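Local structure of putative neuraminyllactose-binding hemagglutinin homolog (Helicobacter pylori, 3BGH) at residues V19-I27 / Q188-H199. The protein is of unestablished function but is probably an outer-membrane lipoprotein adhesin that may bind sialyllactose. Numbering follows the deposited sequence.
Sequences VELHFHYPI and QAIRKIMNQAYH
Asn195 meets the extended chain 19-27 with both arms of its carboxamide. Asn195 ND2 donates to Glu20 O at 3.1 Å, the acceptor lying 10° from the amide plane, while Asn195 OD1 takes the backbone N of His22 at 2.6 Å. That second donor stands above the carbonyl plane of the amide, not on a lone pair. One helical side chain thus spans the peptide groups around Leu21. Phe23 CE1 comes within 3.1 Å of Asn195 OD1, with ring and amide planes nearly perpendicular at 84°.

Further toward the start of the chain, Arg191 presents NE and NH2 side-on to a single atom, Val19 O. Arg191 NH2 is 2.7 Å from Val19 O, which lies almost in the guanidinium plane. Bends at chi2 and chi3 lead the arginine past Leu21, whose CD2 packs on Arg191 CG, and NH2 also forms a salt bridge with Glu20 OE1 across planes 48° apart.

Beyond Asn195, Phe23, the centre of an inverse gamma turn, sets its CB 3.8 Å from the Tyr198 ring centroid, over the face: a CH-pi contact. The two rings are nearly parallel but displaced until little of one covers the other, and Phe60 of helix 54-73 meets both edge-to-face. Gln67 OE1 is hydrogen-bonded to Tyr198 OH and Tyr25 N. Tyr25 CD1 reaches His199 ND1, the rings oblique.

The N-terminal chain therefore lies along helix 186-208 beside helix 54-73. Asn195, Arg191 and Gln67 bond its Val19 O, Glu20 O, His22 N and Tyr25 N, whereas Phe23 and Tyr198, with Met194 at the Phe23 ring, make up the buried apolar part.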
loop_
_atom_site.group_PDB
_atom_site.type_symbol
_atom_site.label_atom_id
_atom_site.label_comp_id
_atom_site.label_asym_id
_atom_site.label_seq_id
_atom_site.Cartn_x
_atom_site.Cartn_y
_atom_site.Cartn_z
ATOM N N VAL A 19 -5.869 11.744 21.234
ATOM C CA VAL A 19 -6.253 12.077 19.840
ATOM C C VAL A 19 -7.536 11.334 19.509
ATOM O O VAL A 19 -7.639 10.157 19.776
ATOM C CB VAL A 19 -5.100 11.728 18.827
ATOM C CG1 VAL A 19 -5.609 11.670 17.384
ATOM C CG2 VAL A 19 -3.948 12.738 18.946
ATOM N N GLU A 20 -8.529 12.019 18.959
ATOM C CA GLU A 20 -9.758 11.343 18.540
ATOM C C GLU A 20 -9.826 11.311 17.018
ATOM O O GLU A 20 -9.139 12.095 16.348
ATOM C CB GLU A 20 -11.003 11.992 19.156
ATOM C CG GLU A 20 -11.671 11.155 20.303
ATOM C CD GLU A 20 -10.908 11.218 21.639
ATOM O OE1 GLU A 20 -10.889 10.191 22.379
ATOM O OE2 GLU A 20 -10.330 12.296 21.943
ATOM N N LEU A 21 -10.609 10.389 16.468
ATOM C CA LEU A 21 -10.715 10.297 15.027
ATOM C C LEU A 21 -11.162 11.653 14.508
ATOM O O LEU A 21 -11.927 12.343 15.168
ATOM C CB LEU A 21 -11.711 9.232 14.625
ATOM C CG LEU A 21 -11.254 7.782 14.624
ATOM C CD1 LEU A 21 -12.424 6.894 14.167
ATOM C CD2 LEU A 21 -10.058 7.604 13.724
ATOM N N HIS A 22 -10.677 12.066 13.346
ATOM C CA HIS A 22 -11.143 13.322 12.795
ATOM C C HIS A 22 -11.269 13.311 11.291
ATOM O O HIS A 22 -10.514 13.981 10.592
ATOM C CB HIS A 22 -10.300 14.501 13.267
ATOM C CG HIS A 22 -10.991 15.817 13.109
ATOM N ND1 HIS A 22 -10.493 16.831 12.316
ATOM C CD2 HIS A 22 -12.171 16.268 13.607
ATOM C CE1 HIS A 22 -11.323 17.862 12.354
ATOM N NE2 HIS A 22 -12.347 17.547 13.132
ATOM N N PHE A 23 -12.259 12.559 10.802
ATOM C CA PHE A 23 -12.482 12.445 9.374
ATOM C C PHE A 23 -13.381 13.602 8.890
ATOM O O PHE A 23 -14.508 13.403 8.473
ATOM C CB PHE A 23 -12.973 11.022 9.024
ATOM C CG PHE A 23 -12.017 9.905 9.491
ATOM C CD1 PHE A 23 -10.714 10.191 9.930
ATOM C CD2 PHE A 23 -12.417 8.567 9.474
ATOM C CE1 PHE A 23 -9.845 9.172 10.349
ATOM C CE2 PHE A 23 -11.540 7.533 9.878
ATOM C CZ PHE A 23 -10.265 7.839 10.307
ATOM N N HIS A 24 -12.848 14.827 8.966
ATOM C CA HIS A 24 -13.556 16.057 8.522
ATOM C C HIS A 24 -12.543 17.113 8.044
ATOM O O HIS A 24 -11.576 17.439 8.740
ATOM C CB HIS A 24 -14.499 16.611 9.634
ATOM C CG HIS A 24 -15.309 17.825 9.238
ATOM N ND1 HIS A 24 -14.975 19.111 9.633
ATOM C CD2 HIS A 24 -16.448 17.943 8.512
ATOM C CE1 HIS A 24 -15.864 19.966 9.154
ATOM N NE2 HIS A 24 -16.769 19.283 8.468
ATOM N N TYR A 25 -12.740 17.609 6.827
ATOM C CA TYR A 25 -11.863 18.635 6.284
ATOM C C TYR A 25 -12.799 19.814 6.029
ATOM O O TYR A 25 -13.843 19.620 5.407
ATOM C CB TYR A 25 -11.186 18.114 5.000
ATOM C CG TYR A 25 -10.494 19.163 4.145
ATOM C CD1 TYR A 25 -9.279 19.722 4.549
ATOM C CD2 TYR A 25 -11.050 19.589 2.923
ATOM C CE1 TYR A 25 -8.627 20.695 3.780
ATOM C CE2 TYR A 25 -10.396 20.573 2.127
ATOM C CZ TYR A 25 -9.179 21.118 2.571
ATOM O OH TYR A 25 -8.488 22.065 1.839
ATOM N N PRO A 26 -12.471 21.018 6.554
ATOM C CA PRO A 26 -13.430 22.120 6.361
ATOM C C PRO A 26 -13.535 22.584 4.902
ATOM O O PRO A 26 -12.583 23.148 4.363
ATOM C CB PRO A 26 -12.876 23.233 7.262
ATOM C CG PRO A 26 -11.398 22.931 7.389
ATOM C CD PRO A 26 -11.282 21.433 7.332
ATOM N N ILE A 27 -14.681 22.330 4.271
ATOM C CA ILE A 27 -14.944 22.855 2.926
ATOM C C ILE A 27 -15.226 24.354 3.025
ATOM O O ILE A 27 -16.347 24.776 3.275
ATOM C CB ILE A 27 -16.100 22.104 2.203
ATOM C CG1 ILE A 27 -15.784 20.592 2.127
ATOM C CG2 ILE A 27 -16.345 22.698 0.809
ATOM C CD1 ILE A 27 -17.005 19.685 1.970
ATOM N N GLN A 188 -3.690 4.734 19.355
ATOM C CA GLN A 188 -3.499 6.174 19.261
ATOM C C GLN A 188 -2.697 6.606 17.984
ATOM O O GLN A 188 -2.996 7.615 17.343
ATOM C CB GLN A 188 -2.906 6.687 20.590
ATOM C CG GLN A 188 -2.898 8.191 20.806
ATOM C CD GLN A 188 -4.240 8.804 21.234
ATOM O OE1 GLN A 188 -4.312 10.006 21.521
ATOM N NE2 GLN A 188 -5.304 8.002 21.247
ATOM N N ALA A 189 -1.720 5.802 17.586
ATOM C CA ALA A 189 -0.893 6.104 16.433
ATOM C C ALA A 189 -1.690 5.911 15.121
ATOM O O ALA A 189 -1.588 6.716 14.196
ATOM C CB ALA A 189 0.362 5.251 16.453
ATOM N N ILE A 190 -2.488 4.843 15.097
ATOM C CA ILE A 190 -3.427 4.531 14.021
ATOM C C ILE A 190 -4.401 5.693 13.771
ATOM O O ILE A 190 -4.605 6.140 12.638
ATOM C CB ILE A 190 -4.209 3.237 14.370
ATOM C CG1 ILE A 190 -3.240 2.046 14.341
ATOM C CG2 ILE A 190 -5.368 3.025 13.441
ATOM C CD1 ILE A 190 -3.826 0.743 14.783
ATOM N N ARG A 191 -4.979 6.177 14.854
ATOM C CA ARG A 191 -5.844 7.332 14.823
ATOM C C ARG A 191 -5.199 8.569 14.167
ATOM O O ARG A 191 -5.830 9.224 13.322
ATOM C CB ARG A 191 -6.379 7.590 16.231
ATOM C CG ARG A 191 -7.851 7.319 16.322
ATOM C CD ARG A 191 -8.318 6.607 17.574
ATOM N NE ARG A 191 -8.384 7.483 18.731
ATOM C CZ ARG A 191 -9.009 7.184 19.872
ATOM N NH1 ARG A 191 -9.671 6.034 20.023
ATOM N NH2 ARG A 191 -8.984 8.057 20.868
ATOM N N LYS A 192 -3.942 8.849 14.526
ATOM C CA LYS A 192 -3.154 9.977 13.977
ATOM C C LYS A 192 -2.814 9.804 12.518
ATOM O O LYS A 192 -2.970 10.730 11.730
ATOM C CB LYS A 192 -1.852 10.176 14.756
ATOM C CG LYS A 192 -2.017 10.829 16.141
ATOM C CD LYS A 192 -0.699 11.315 16.685
ATOM C CE LYS A 192 -0.076 10.288 17.626
ATOM N NZ LYS A 192 1.374 10.610 17.889
ATOM N N ILE A 193 -2.368 8.607 12.157
ATOM C CA ILE A 193 -1.994 8.302 10.796
ATOM C C ILE A 193 -3.189 8.407 9.864
ATOM O O ILE A 193 -3.091 9.034 8.798
ATOM C CB ILE A 193 -1.296 6.911 10.712
ATOM C CG1 ILE A 193 0.135 7.036 11.273
ATOM C CG2 ILE A 193 -1.335 6.355 9.284
ATOM C CD1 ILE A 193 0.834 5.719 11.605
ATOM N N MET A 194 -4.312 7.814 10.288
ATOM C CA MET A 194 -5.563 7.851 9.534
ATOM C C MET A 194 -6.097 9.284 9.371
ATOM O O MET A 194 -6.574 9.625 8.300
ATOM C CB MET A 194 -6.671 6.962 10.159
ATOM C CG MET A 194 -6.291 5.546 10.536
ATOM S SD MET A 194 -7.443 4.382 9.826
ATOM C CE MET A 194 -6.750 4.476 8.185
ATOM N N ASN A 195 -6.060 10.095 10.431
ATOM C CA ASN A 195 -6.454 11.495 10.297
ATOM C C ASN A 195 -5.617 12.203 9.265
ATOM O O ASN A 195 -6.155 12.975 8.493
ATOM C CB ASN A 195 -6.377 12.281 11.617
ATOM C CG ASN A 195 -7.454 11.865 12.608
ATOM O OD1 ASN A 195 -8.455 11.260 12.231
ATOM N ND2 ASN A 195 -7.237 12.156 13.876
ATOM N N GLN A 196 -4.303 11.969 9.275
ATOM C CA GLN A 196 -3.421 12.607 8.314
ATOM C C GLN A 196 -3.723 12.078 6.932
ATOM O O GLN A 196 -3.661 12.818 5.984
ATOM C CB GLN A 196 -1.953 12.344 8.614
ATOM C CG GLN A 196 -1.312 13.174 9.687
ATOM C CD GLN A 196 0.193 12.852 9.819
ATOM O OE1 GLN A 196 0.643 12.327 10.849
ATOM N NE2 GLN A 196 0.961 13.141 8.761
ATOM N N ALA A 197 -4.072 10.799 6.810
ATOM C CA ALA A 197 -4.423 10.282 5.493
ATOM C C ALA A 197 -5.754 10.849 5.000
ATOM O O ALA A 197 -5.924 11.110 3.797
ATOM C CB ALA A 197 -4.441 8.739 5.475
ATOM N N TYR A 198 -6.705 11.022 5.915
ATOM C CA TYR A 198 -8.003 11.540 5.519
ATOM C C TYR A 198 -7.838 12.981 5.017
ATOM O O TYR A 198 -8.344 13.310 3.960
ATOM C CB TYR A 198 -9.024 11.500 6.666
ATOM C CG TYR A 198 -10.392 11.954 6.182
ATOM C CD1 TYR A 198 -11.320 11.048 5.694
ATOM C CD2 TYR A 198 -10.726 13.305 6.156
ATOM C CE1 TYR A 198 -12.561 11.477 5.247
ATOM C CE2 TYR A 198 -11.956 13.739 5.707
ATOM C CZ TYR A 198 -12.860 12.832 5.247
ATOM O OH TYR A 198 -14.081 13.290 4.780
ATOM N N HIS A 199 -7.129 13.811 5.782
ATOM C CA HIS A 199 -6.825 15.189 5.414
ATOM C C HIS A 199 -6.167 15.234 4.014
ATOM O O HIS A 199 -6.712 15.882 3.130
ATOM C CB HIS A 199 -5.954 15.863 6.503
ATOM C CG HIS A 199 -5.551 17.281 6.193
ATOM N ND1 HIS A 199 -6.366 18.370 6.445
ATOM C CD2 HIS A 199 -4.388 17.791 5.705
ATOM C CE1 HIS A 199 -5.739 19.483 6.103
ATOM N NE2 HIS A 199 -4.535 19.161 5.656
#